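Local coordinates for uncharacterized protein DSY3957 (Desulfitobacterium hafniense, PDB 3HXL) that probably forms the contractile sheath around the tail of a Myoviridae-type phage or prophage, at residues W44-P47 with G48-I51; T217-A220 with K221-R224; E281-T284 with Y285-Y288; V292-A295 with P296-T299; N377-K380 with S381-N385. All coordinates share one frame; numbering follows the deposited sequence.

Overall arrangement
The five contacts are local and follow one another along the chain. Interaction 1 is a loop in the Gp18 domain III N-terminal region. Interactions 2, 3 and 4 share the subtilisin-like domain range: a helix, a turn, and a chain corner between two short strands with the loop beyond. Interaction 5 lies on a helix of the C-terminal domain. Interactions 1 and 2 come within about 9 Å at their nearest atoms. Interactions 3 and 4 have centres about 16 Å apart; three residues separate them in sequence and they do not touch. Interaction 5 is remote, its centre about 30 Å from that of interaction 2 and about 49 Å from that of interaction 4.

Interaction 1 of 5, residues W44-P47 with G48-I51; sequences WGEP and GKMI
Glu-46 lays its CG and carboxylate end over the first methylenes of Lys-49. Its CD is 3.8 Å from Lys-49 CB, and its OE1 is 3.9 Å from Lys-49 CG. The contact is between the carboxylate end and an alkyl chain, not between charges. Lys-49 bends at both chi2 (73°) and chi3 (66°), and its end leads away from Glu-46. Lys-49 NZ and Glu-46 OE2 are 5.4 Å apart, too far for a salt bridge, though the opposite charges may still attract. From the strand end of the loop, Ile-51 brings its CD1 to 3.9 Å from the carbonyl O of Glu-46. A water lies inside the bend and donates to Glu-46 O at 2.6 Å. The same water is modelled 2.4 Å from Lys-49 O, a length that makes this second bond doubtful.

The residues form the loop that runs from strand 35-40 into strand 51-54, in the Gp18 domain III N-terminal region. Gly-48 takes a positive phi (52°) as the chain bends back. Strand 84-89 receives the loop: Gly-48 pairs by backbone hydrogen bond with Arg-89, and Ile-51 with Leu-87. Arg-89 also reaches back, its NH1 bonding Gly-45 O. Farther out, Glu-46 and Pro-47 both touch Trp-109, which meets Trp-44 edge-to-face. The selenomethionine at Met-50 turns away from Glu-46 and Pro-47 and packs on Tyr-191, Ala-194 and Val-195 of helix 185-195.

Interaction 2 of 5, residues T217-A220 with K221-R224; sequences TAFA and KRLR
Leu-223 sets its CD1 methyl over one face of the Phe-219 ring. This is a CH-pi contact: CD1 is 3.8 Å from the ring centroid, 22° off the normal and shifted toward the rim. The second methyl, CD2, reaches Phe-219 CZ at 3.7 Å, so both branches of the leucine hold the ring. Phe-219 CG lies anti to its backbone N (chi1 178°), which swings the ring toward these methyls. Arg-222 NH1 approaches obliquely, 3.6 Å from Phe-219 CD1. On another side of the helix, Thr-217 and Lys-221 run side by side, with Thr-217 CG2 4.0 Å from Lys-221 CE. Arg-224 packs its CG against Ala-220 O at 3.2 Å.

Four backbone bonds set this spacing. The straightest runs from Leu-223 N to Phe-219 O (3.1 Å, 177°) and joins the same two residues as the CH-pi contact. Phe-219 also rests on Leu-192 and Val-195 of helix 185-195. Arg-224 NH1 makes a salt bridge with Asp-351 and bonds Ile-231 O, which fixes the far end of that chain. Thr-217 OG1 bonds Lys-213 O one turn back, while Thr-217 and Ala-220 touch Leu-235 and Val-233 of strand 232-236, respectively. The i to i+4 ladder belongs to helix 210-227, the crossover helix of a beta-alpha-beta unit between parallel strands 202-204 and 232-236.

Interaction 3 of 5, residues E281-T284 with Y285-Y288; sequences ESLT and YQGY
The Tyr-285 ring stands obliquely to Thr-284 C and leads away from the turn. Its side chain touches Leu-322 of strand 320-323.

Gln-286 folds back over the preceding residues. The turn puts its CB 3.2 Å from Leu-283 O. Its CG sits beside its own backbone N (chi1 -71°), and this torsion brings CG to 3.3 Å from Leu-283 O. The side chains of Leu-283 and Gln-286 lie at a slant to each other. The same carbonyl accepts a hydrogen bond from Gln-286 N (2.8 Å, 153°), with the donor well out of the carbonyl plane. Just before the turn, Ser-282 OG accepts from Thr-284 N at 3.2 Å and from Thr-284 OG1, also at 3.2 Å. Asp-326 holds both Leu-283 and Thr-284: its OD2 takes up Leu-283 N, and its backbone N bonds Thr-284 OG1. Val-323 makes backbone bonds with Tyr-285 and Gln-286.

Leu-283 to Gln-286 is a type II beta turn, with Tyr-285 at positive phi (63°) in its third position. The Ser-282 bond adds an overlapping ST turn.

Interaction 4 of 5, residues V292-A295 with P296-T299; sequences VDVA and PRYT
The chain turns a corner at Asp-293 and then passes through a cis peptide between Ala-295 and Pro-296, whose CA atoms are 2.9 Å apart. After this bend Arg-297 crosses Val-294 and Asp-293 at about a right angle and meets the Asp-293 carboxylate. Its chain is extended from CG to NE. It grips Asp-293 side-on, with NE and NH2 each 2.9 Å from OD1. Both bonds are bent, at 145° and 143°. OD1 lies at the guanidinium edge, close to its plane, but the carboxylate and guanidinium planes are 63° apart. NE uses the syn lone pair of OD1, whereas NH2 comes from above the carboxylate plane.

Val-294 N adds a third bond to OD1 (2.8 Å), on the anti side but tilted out of the carboxylate plane. Three donors on one oxygen hold the carboxylate in place and probably stabilise its negative charge. Water 2 donates to Val-292 O and accepts a weak bond from Arg-297 NH2. Nearer the backbone of Arg-297, Val-294 CG2 touches Arg-297 CG at 3.6 Å and Pro-296 O, also at 3.6 Å.

Val-292 and Asp-293 both pair with Val-254, forming a classic beta bulge against strand 246-255. Asn-251 of that strand bonds Pro-296 O. Strand 314-317 supplies Ala-316, touched by Asp-293 and Arg-297, and Phe-314, touched by Val-294. Thr-299 is the N-cap of helix 300-308.

Interaction 5 of 5, residues N377-K380 with S381-N385; sequences NLLK and SECIN
Helix 373-392 of the C-terminal sheath domain carries this contact, and one turn of it brings Leu-379 against Cys-383. Leu-379 CD2 lies 3.5 Å from Cys-383 SG, an apolar touch on the buried side of the helix. The SG sits beside its own backbone N (chi1 -68°), which points it back along the helix to the leucine. Lys-380 and Ile-384 form the next pair. Ile-384 CG1 comes to 3.0 Å from Lys-380 O, a tight approach of a methylene to a carbonyl. Lys-380 CG lies anti to its own N (chi1 178°) and stays 4.4 Å from Ile-384 CG1. The rest of the lysine chain is extended.

Each of these pairs rides on a regular alpha-helical i to i+4 bond. Cys-383 N donates to Leu-379 O at 3.1 Å, and Ile-384 N donates to Lys-380 O at 3.0 Å. Ser-381 N and Glu-382 N bond Asn-377 O and Leu-378 O in the same way. Glu-382 lays its CG 3.3 Å from Leu-378 O.

The buried side of the turn faces helix 344-364 and two strands. Phe-361 touches both Leu-379 and Cys-383. Leu-379 also packs on Val-416 and Ile-418 of strand 415-422, while Lys-380, Cys-383 and Ile-384 all meet Leu-405 of strand 405-408.

Interaction 1 of 5, residues W44-P47 with G48-I51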
# COMPACT_ATOMS: atom_id res chain seq x y z
N TRP A 44 -17.13 7.14 2.05
CA TRP A 44 -17.89 6.21 1.24
C TRP A 44 -17.04 4.97 0.97
O TRP A 44 -15.82 5.00 1.13
CB TRP A 44 -18.28 6.88 -0.08
CG TRP A 44 -19.28 6.14 -0.92
CD1 TRP A 44 -19.02 5.31 -1.97
CD2 TRP A 44 -20.70 6.18 -0.78
NE1 TRP A 44 -20.20 4.85 -2.51
CE2 TRP A 44 -21.25 5.37 -1.80
CE3 TRP A 44 -21.58 6.84 0.10
CZ2 TRP A 44 -22.63 5.19 -1.96
CZ3 TRP A 44 -22.95 6.66 -0.06
CH2 TRP A 44 -23.46 5.84 -1.09
N GLY A 45 -17.69 3.88 0.57
CA GLY A 45 -16.98 2.65 0.27
C GLY A 45 -17.18 1.55 1.28
O GLY A 45 -17.52 1.80 2.43
N GLU A 46 -16.97 0.31 0.85
CA GLU A 46 -17.12 -0.85 1.72
C GLU A 46 -16.11 -0.78 2.86
O GLU A 46 -14.90 -0.69 2.64
CB GLU A 46 -16.91 -2.13 0.91
CG GLU A 46 -16.96 -3.40 1.75
CD GLU A 46 -17.04 -4.65 0.90
OE1 GLU A 46 -16.34 -4.71 -0.14
OE2 GLU A 46 -17.79 -5.58 1.27
N PRO A 47 -16.60 -0.82 4.11
CA PRO A 47 -15.73 -0.75 5.30
C PRO A 47 -15.19 -2.11 5.77
O PRO A 47 -15.80 -3.15 5.53
CB PRO A 47 -16.64 -0.11 6.33
CG PRO A 47 -17.96 -0.76 6.03
CD PRO A 47 -18.02 -0.70 4.50
N GLY A 48 -14.04 -2.07 6.45
CA GLY A 48 -13.43 -3.26 7.00
C GLY A 48 -13.21 -4.44 6.07
O GLY A 48 -13.27 -5.59 6.49
N LYS A 49 -12.93 -4.13 4.81
CA LYS A 49 -12.71 -5.16 3.81
C LYS A 49 -11.66 -4.62 2.86
O LYS A 49 -11.84 -3.55 2.28
CB LYS A 49 -14.00 -5.43 3.05
CG LYS A 49 -13.98 -6.72 2.27
CD LYS A 49 -14.10 -7.90 3.22
CE LYS A 49 -15.47 -7.90 3.89
NZ LYS A 49 -15.62 -9.03 4.85
N MSE A 50 -10.57 -5.35 2.69
CA MSE A 50 -9.49 -4.91 1.82
C MSE A 50 -9.95 -4.69 0.38
O MSE A 50 -10.54 -5.58 -0.25
CB MSE A 50 -8.34 -5.91 1.85
CG MSE A 50 -6.99 -5.29 1.47
SE MSE A 50 -6.34 -3.97 2.75
CE MSE A 50 -5.73 -5.16 4.13
N ILE A 51 -9.67 -3.49 -0.12
CA ILE A 51 -10.02 -3.10 -1.48
C ILE A 51 -8.73 -3.06 -2.29
O ILE A 51 -7.75 -2.45 -1.86
CB ILE A 51 -10.67 -1.71 -1.49
CG1 ILE A 51 -11.95 -1.74 -0.65
CG2 ILE A 51 -10.97 -1.26 -2.92
CD1 ILE A 51 -12.59 -0.39 -0.46
O HOH W 1 -12.51 -1.50 3.35

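Interaction 2 of 5, residues T217-A220 with K221-R224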
# COMPACT_ATOMS: atom_id res chain seq x y z
N THR A 217 5.10 0.27 14.40
CA THR A 217 6.53 -0.03 14.51
C THR A 217 6.71 -1.45 15.05
O THR A 217 7.54 -2.21 14.54
CB THR A 217 7.24 0.98 15.45
OG1 THR A 217 7.15 2.30 14.89
CG2 THR A 217 8.72 0.62 15.62
N ALA A 218 5.93 -1.81 16.06
CA ALA A 218 6.01 -3.15 16.63
C ALA A 218 5.56 -4.17 15.59
O ALA A 218 6.15 -5.25 15.45
CB ALA A 218 5.14 -3.26 17.89
N PHE A 219 4.51 -3.82 14.86
CA PHE A 219 3.96 -4.68 13.81
C PHE A 219 5.05 -5.01 12.80
O PHE A 219 5.25 -6.17 12.44
CB PHE A 219 2.80 -3.96 13.11
CG PHE A 219 2.18 -4.74 11.99
CD1 PHE A 219 1.33 -5.81 12.25
CD2 PHE A 219 2.45 -4.40 10.66
CE1 PHE A 219 0.75 -6.53 11.20
CE2 PHE A 219 1.87 -5.11 9.61
CZ PHE A 219 1.02 -6.18 9.87
N ALA A 220 5.78 -3.99 12.36
CA ALA A 220 6.85 -4.18 11.39
C ALA A 220 7.93 -5.13 11.91
O ALA A 220 8.38 -6.02 11.20
CB ALA A 220 7.47 -2.83 11.03
N LYS A 221 8.33 -4.93 13.16
CA LYS A 221 9.37 -5.78 13.75
C LYS A 221 8.95 -7.24 13.83
O LYS A 221 9.76 -8.14 13.57
CB LYS A 221 9.72 -5.29 15.16
CG LYS A 221 10.39 -3.92 15.23
CD LYS A 221 10.63 -3.50 16.68
CE LYS A 221 11.31 -2.14 16.78
NZ LYS A 221 11.38 -1.64 18.19
N ARG A 222 7.68 -7.47 14.17
CA ARG A 222 7.18 -8.83 14.28
C ARG A 222 7.16 -9.53 12.93
O ARG A 222 7.67 -10.65 12.79
CB ARG A 222 5.77 -8.83 14.90
CG ARG A 222 5.21 -10.24 15.10
CD ARG A 222 4.00 -10.22 16.02
NE ARG A 222 2.92 -9.38 15.51
CZ ARG A 222 2.12 -9.70 14.49
NH1 ARG A 222 1.17 -8.86 14.11
NH2 ARG A 222 2.27 -10.85 13.86
N LEU A 223 6.56 -8.90 11.93
CA LEU A 223 6.54 -9.54 10.62
C LEU A 223 7.95 -9.76 10.08
O LEU A 223 8.30 -10.88 9.70
CB LEU A 223 5.72 -8.72 9.62
CG LEU A 223 4.24 -9.09 9.47
CD1 LEU A 223 3.48 -8.79 10.77
CD2 LEU A 223 3.63 -8.28 8.32
N ARG A 224 8.77 -8.72 10.09
CA ARG A 224 10.13 -8.82 9.56
C ARG A 224 11.07 -9.79 10.26
O ARG A 224 11.71 -10.63 9.61
CB ARG A 224 10.82 -7.44 9.57
CG ARG A 224 10.22 -6.41 8.64
CD ARG A 224 11.00 -5.11 8.73
NE ARG A 224 12.39 -5.30 8.32
CZ ARG A 224 12.81 -5.29 7.06
NH1 ARG A 224 11.94 -5.08 6.07
NH2 ARG A 224 14.09 -5.52 6.78

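Interaction 3 of 5, residues E281-T284 with Y285-Y288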
# COMPACT_ATOMS: atom_id res chain seq x y z
N GLU A 281 17.21 0.30 -7.21
CA GLU A 281 16.90 1.73 -7.23
C GLU A 281 16.83 2.39 -5.86
O GLU A 281 16.33 1.80 -4.89
CB GLU A 281 15.57 1.99 -7.95
CG GLU A 281 15.48 1.46 -9.38
CD GLU A 281 14.14 1.76 -10.04
OE1 GLU A 281 13.12 1.85 -9.31
OE2 GLU A 281 14.10 1.89 -11.29
N SER A 282 17.32 3.62 -5.78
CA SER A 282 17.30 4.40 -4.55
C SER A 282 16.48 5.66 -4.80
O SER A 282 16.54 6.23 -5.89
CB SER A 282 18.73 4.78 -4.14
OG SER A 282 18.72 5.81 -3.17
N LEU A 283 15.72 6.09 -3.81
CA LEU A 283 14.90 7.29 -3.97
C LEU A 283 15.69 8.58 -3.78
O LEU A 283 15.19 9.66 -4.05
CB LEU A 283 13.72 7.27 -2.98
CG LEU A 283 12.70 6.15 -3.12
CD1 LEU A 283 11.55 6.38 -2.14
CD2 LEU A 283 12.16 6.12 -4.55
N THR A 284 16.93 8.46 -3.31
CA THR A 284 17.77 9.63 -3.06
C THR A 284 17.81 10.58 -4.25
O THR A 284 18.13 10.20 -5.38
CB THR A 284 19.21 9.21 -2.68
OG1 THR A 284 19.17 8.44 -1.47
CG2 THR A 284 20.09 10.45 -2.45
N TYR A 285 17.46 11.83 -3.97
CA TYR A 285 17.42 12.90 -4.95
C TYR A 285 16.41 12.70 -6.07
O TYR A 285 16.52 13.32 -7.13
CB TYR A 285 18.82 13.17 -5.52
CG TYR A 285 19.42 14.43 -4.94
CD1 TYR A 285 19.44 14.65 -3.56
CD2 TYR A 285 19.94 15.42 -5.78
CE1 TYR A 285 19.96 15.82 -3.02
CE2 TYR A 285 20.46 16.60 -5.25
CZ TYR A 285 20.47 16.80 -3.87
OH TYR A 285 20.98 17.96 -3.35
N GLN A 286 15.44 11.83 -5.86
CA GLN A 286 14.39 11.67 -6.85
C GLN A 286 13.39 12.72 -6.37
O GLN A 286 13.31 13.01 -5.17
CB GLN A 286 13.75 10.28 -6.80
CG GLN A 286 14.63 9.15 -7.29
CD GLN A 286 13.83 7.95 -7.76
OE1 GLN A 286 14.30 6.81 -7.72
NE2 GLN A 286 12.61 8.20 -8.21
N GLY A 287 12.63 13.29 -7.29
CA GLY A 287 11.67 14.30 -6.89
C GLY A 287 10.31 13.71 -6.61
O GLY A 287 9.90 12.73 -7.22
N TYR A 288 9.61 14.31 -5.65
CA TYR A 288 8.26 13.88 -5.30
C TYR A 288 7.41 14.31 -6.49
O TYR A 288 7.27 15.50 -6.76
CB TYR A 288 7.80 14.62 -4.04
CG TYR A 288 6.40 14.28 -3.58
CD1 TYR A 288 5.29 14.50 -4.39
CD2 TYR A 288 6.18 13.75 -2.31
CE1 TYR A 288 4.00 14.19 -3.96
CE2 TYR A 288 4.90 13.44 -1.86
CZ TYR A 288 3.82 13.66 -2.69
OH TYR A 288 2.55 13.32 -2.25

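Interaction 4 of 5, residues V292-A295 with P296-T299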
# COMPACT_ATOMS: atom_id res chain seq x y z
N VAL A 292 6.60 21.06 -6.17
CA VAL A 292 7.48 22.14 -6.60
C VAL A 292 8.21 22.83 -5.45
O VAL A 292 9.04 23.71 -5.67
CB VAL A 292 6.70 23.19 -7.43
CG1 VAL A 292 6.09 22.51 -8.65
CG2 VAL A 292 5.60 23.84 -6.58
N ASP A 293 7.91 22.42 -4.22
CA ASP A 293 8.56 23.02 -3.06
C ASP A 293 8.33 22.06 -1.89
O ASP A 293 7.61 21.07 -2.03
CB ASP A 293 7.93 24.39 -2.76
CG ASP A 293 8.86 25.32 -1.98
OD1 ASP A 293 9.87 24.84 -1.43
OD2 ASP A 293 8.56 26.53 -1.90
N VAL A 294 8.94 22.34 -0.74
CA VAL A 294 8.76 21.48 0.43
C VAL A 294 8.20 22.34 1.56
O VAL A 294 8.34 23.56 1.54
CB VAL A 294 10.09 20.81 0.86
CG1 VAL A 294 10.73 20.11 -0.34
CG2 VAL A 294 11.06 21.84 1.44
N ALA A 295 7.57 21.70 2.55
CA ALA A 295 7.00 22.43 3.67
C ALA A 295 7.01 21.59 4.94
O ALA A 295 6.32 20.58 5.03
CB ALA A 295 5.58 22.88 3.34
N PRO A 296 7.76 22.03 5.96
CA PRO A 296 8.59 23.24 5.90
C PRO A 296 9.97 23.02 5.30
O PRO A 296 10.35 21.89 4.96
CB PRO A 296 8.67 23.66 7.36
CG PRO A 296 8.75 22.33 8.05
CD PRO A 296 7.68 21.52 7.34
N ARG A 297 10.72 24.11 5.16
CA ARG A 297 12.08 24.06 4.64
C ARG A 297 13.00 24.07 5.85
O ARG A 297 12.62 24.53 6.92
CB ARG A 297 12.37 25.28 3.77
CG ARG A 297 11.67 25.27 2.42
CD ARG A 297 12.18 26.41 1.57
NE ARG A 297 11.77 26.28 0.18
CZ ARG A 297 12.18 27.10 -0.79
NH1 ARG A 297 13.00 28.11 -0.51
NH2 ARG A 297 11.77 26.91 -2.04
N TYR A 298 14.21 23.55 5.67
CA TYR A 298 15.19 23.47 6.75
C TYR A 298 16.54 24.04 6.33
O TYR A 298 16.84 24.13 5.13
CB TYR A 298 15.40 22.01 7.16
CG TYR A 298 14.14 21.28 7.58
CD1 TYR A 298 13.49 21.60 8.77
CD2 TYR A 298 13.59 20.27 6.78
CE1 TYR A 298 12.33 20.94 9.16
CE2 TYR A 298 12.43 19.60 7.16
CZ TYR A 298 11.80 19.94 8.34
OH TYR A 298 10.64 19.30 8.71
N THR A 299 17.35 24.42 7.31
CA THR A 299 18.68 24.95 7.03
C THR A 299 19.62 23.77 6.87
O THR A 299 19.26 22.63 7.18
CB THR A 299 19.19 25.81 8.20
OG1 THR A 299 19.35 24.99 9.36
CG2 THR A 299 18.19 26.93 8.51
O HOH W 2 10.82 25.38 -4.66

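Interaction 5 of 5, residues N377-K380 with S381-N385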
# COMPACT_ATOMS: atom_id res chain seq x y z
N ASN A 377 23.98 -29.48 -3.48
CA ASN A 377 24.64 -28.94 -4.66
C ASN A 377 23.64 -28.22 -5.55
O ASN A 377 23.91 -27.14 -6.06
CB ASN A 377 25.33 -30.06 -5.44
CG ASN A 377 26.66 -30.48 -4.84
OD1 ASN A 377 27.27 -31.46 -5.27
ND2 ASN A 377 27.12 -29.72 -3.85
N LEU A 378 22.47 -28.83 -5.72
CA LEU A 378 21.43 -28.24 -6.56
C LEU A 378 20.91 -26.94 -5.98
O LEU A 378 20.64 -25.98 -6.71
CB LEU A 378 20.28 -29.24 -6.74
CG LEU A 378 19.19 -28.86 -7.74
CD1 LEU A 378 19.81 -28.58 -9.11
CD2 LEU A 378 18.19 -29.99 -7.83
N LEU A 379 20.76 -26.90 -4.66
CA LEU A 379 20.28 -25.72 -3.97
C LEU A 379 21.32 -24.61 -4.13
O LEU A 379 20.99 -23.45 -4.35
CB LEU A 379 20.06 -26.03 -2.49
CG LEU A 379 18.95 -25.26 -1.78
CD1 LEU A 379 18.84 -25.77 -0.35
CD2 LEU A 379 19.26 -23.78 -1.80
N LYS A 380 22.59 -25.00 -4.00
CA LYS A 380 23.70 -24.07 -4.13
C LYS A 380 23.72 -23.45 -5.52
O LYS A 380 23.94 -22.24 -5.68
CB LYS A 380 25.02 -24.80 -3.87
CG LYS A 380 26.26 -23.94 -4.02
CD LYS A 380 27.51 -24.74 -3.68
CE LYS A 380 28.76 -23.88 -3.76
NZ LYS A 380 29.97 -24.65 -3.37
N SER A 381 23.48 -24.27 -6.53
CA SER A 381 23.48 -23.82 -7.92
C SER A 381 22.35 -22.82 -8.16
O SER A 381 22.54 -21.81 -8.85
CB SER A 381 23.32 -25.01 -8.87
OG SER A 381 23.16 -24.57 -10.21
N GLU A 382 21.18 -23.09 -7.61
CA GLU A 382 20.05 -22.19 -7.80
C GLU A 382 20.27 -20.85 -7.12
O GLU A 382 19.83 -19.81 -7.62
CB GLU A 382 18.76 -22.84 -7.30
CG GLU A 382 18.36 -24.08 -8.11
CD GLU A 382 18.19 -23.78 -9.59
OE1 GLU A 382 17.25 -23.03 -9.95
OE2 GLU A 382 19.00 -24.29 -10.40
N CYS A 383 20.96 -20.86 -5.98
CA CYS A 383 21.23 -19.62 -5.27
C CYS A 383 22.28 -18.80 -6.00
O CYS A 383 22.18 -17.57 -6.09
CB CYS A 383 21.69 -19.92 -3.84
SG CYS A 383 20.36 -20.62 -2.83
N ILE A 384 23.29 -19.48 -6.53
CA ILE A 384 24.34 -18.80 -7.27
C ILE A 384 23.71 -18.11 -8.47
O ILE A 384 23.98 -16.94 -8.74
CB ILE A 384 25.40 -19.80 -7.76
CG1 ILE A 384 26.16 -20.36 -6.56
CG2 ILE A 384 26.36 -19.13 -8.73
CD1 ILE A 384 26.92 -19.32 -5.78
N ASN A 385 22.85 -18.83 -9.19
CA ASN A 385 22.19 -18.25 -10.35
C ASN A 385 21.38 -17.03 -9.93
O ASN A 385 21.33 -16.04 -10.65
CB ASN A 385 21.29 -19.27 -11.03
CG ASN A 385 22.08 -20.41 -11.64
OD1 ASN A 385 23.14 -20.19 -12.23
ND2 ASN A 385 21.57 -21.62 -11.52